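Local coordinates for probable fatty acyl-CoA transferase Rv3272 (Mycobacterium tuberculosis, PDB 5YX6) that acts as a family III CoA transferase that binds fatty acyl-CoAs of varying chain length, palmitoyl-CoA most tightly, and probably serves fatty acid metabolism, at the interface of chains A and B. Numbering follows the deposited sequence. Chains: chain A/B, Uncharacterized protein Rv3272.

The interface of chains A and B. Residues chain A 62, 64-65, 68, 172; chain B 216, 219-220.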
# COMPACT_ATOMS: atom_id res chain seq x y z
N LEU A 62 -16.79 -16.15 12.37
CA LEU A 62 -16.65 -14.99 11.50
C LEU A 62 -15.71 -15.27 10.32
O LEU A 62 -14.52 -15.54 10.51
CB LEU A 62 -16.17 -13.78 12.31
CG LEU A 62 -15.66 -12.53 11.59
CD1 LEU A 62 -16.60 -12.07 10.48
CD2 LEU A 62 -15.45 -11.42 12.61
N THR A 64 -13.51 -14.17 8.46
CA THR A 64 -12.66 -13.00 8.59
C THR A 64 -12.00 -12.54 7.28
O THR A 64 -11.67 -11.37 7.14
CB THR A 64 -11.56 -13.29 9.63
OG1 THR A 64 -10.52 -12.30 9.53
CG2 THR A 64 -10.95 -14.66 9.38
N TYR A 65 -11.85 -13.43 6.31
CA TYR A 65 -11.27 -13.01 5.04
C TYR A 65 -12.35 -12.61 4.03
O TYR A 65 -12.17 -11.65 3.27
CB TYR A 65 -10.37 -14.12 4.48
CG TYR A 65 -9.20 -14.42 5.39
CD1 TYR A 65 -8.09 -13.58 5.45
CD2 TYR A 65 -9.22 -15.54 6.22
CE1 TYR A 65 -7.03 -13.85 6.30
CE2 TYR A 65 -8.16 -15.82 7.07
CZ TYR A 65 -7.07 -14.98 7.11
OH TYR A 65 -6.02 -15.26 7.96
N PRO A 68 -15.24 -8.85 5.08
CA PRO A 68 -14.94 -7.41 4.98
C PRO A 68 -14.81 -6.86 3.55
O PRO A 68 -15.02 -5.67 3.37
CB PRO A 68 -13.60 -7.27 5.71
CG PRO A 68 -13.46 -8.49 6.53
CD PRO A 68 -14.15 -9.58 5.77
N GLN A 172 -0.85 -8.38 6.08
CA GLN A 172 -0.84 -8.66 4.65
C GLN A 172 -0.73 -7.37 3.87
O GLN A 172 -1.70 -6.94 3.22
CB GLN A 172 -2.09 -9.44 4.22
CG GLN A 172 -2.17 -10.88 4.72
CD GLN A 172 -2.34 -10.98 6.23
OE1 GLN A 172 -3.41 -10.65 6.76
NE2 GLN A 172 -1.30 -11.40 6.93
N ASN B 216 -7.40 -7.02 8.97
CA ASN B 216 -7.77 -8.31 9.59
C ASN B 216 -7.24 -8.48 11.02
O ASN B 216 -7.93 -9.03 11.88
CB ASN B 216 -7.34 -9.49 8.71
CG ASN B 216 -8.08 -9.53 7.37
OD1 ASN B 216 -9.30 -9.29 7.32
ND2 ASN B 216 -7.36 -9.83 6.29
N MET B 219 -9.30 -6.29 13.29
CA MET B 219 -10.70 -6.69 13.31
C MET B 219 -11.01 -7.72 14.39
O MET B 219 -12.13 -7.77 14.90
CB MET B 219 -11.07 -7.25 11.94
CG MET B 219 -12.52 -7.14 11.60
SD MET B 219 -12.77 -7.85 9.98
CE MET B 219 -12.31 -9.56 10.25
N MET B 220 -10.03 -8.54 14.72
CA MET B 220 -10.20 -9.53 15.77
C MET B 220 -10.47 -8.89 17.14
O MET B 220 -11.18 -9.45 17.96
CB MET B 220 -8.97 -10.43 15.84
CG MET B 220 -8.85 -11.36 14.65
SD MET B 220 -10.34 -12.36 14.38
CE MET B 220 -11.08 -11.53 12.97
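Helix 215-223 of chain B lies against the end of strand 59-62, the loop at A:Thr64 and A:Tyr65, and the short 3-10 helix 67-69 of chain A, with the loop residue A:Gln172 at its border. A:Thr64 sits over the helix between B:Asn216, B:Met219 and B:Met220. Both methionine methyls converge on its hydroxyl side: CE of B:Met219 lies 3.3 Å from A:Thr64 OG1, and CE of B:Met220 lies 3.6 Å from the same OG1. B:Met219 extends with CG opposite its backbone N (chi1 -155°) and bends only at its last torsion, which turns the methyl toward the threonine while the sulfur faces the proline ring; SD is 3.6 Å from A:Pro68 CG. B:Met220 is folded at chi2 and chi3 and meets A:Thr64 nearly at right angles. A:Leu62 borders the B:Met219 methyl more loosely, its CD2 4.3 Å from CE. At the polar end, B:Asn216 OD1 as modelled faces the backbone O of A:Thr64 at 3.2 Å, two acceptors, so the amide orientation is doubtful; an exchange of its O and N would place a donor there. Either way the amide stands steeply to the A:Tyr65 ring, the planes 70° apart, and nearly coplanar with the A:Gln172 amide. As modelled, B:Asn216 ND2 lies 3.9 Å from A:Tyr65 CD1 at the ring's rim and, more loosely, 4.1 Å from A:Gln172 OE1. The patch, mainly apolar with the amides of B:Asn216 and A:Gln172 at one end, forms part of the two-fold interface of the homodimer. Its centre lies about 11 Å from the probable nucleophile A:Asp175; by joining the subunits here it may help to steady the active-site region, though the structure alone does not show this.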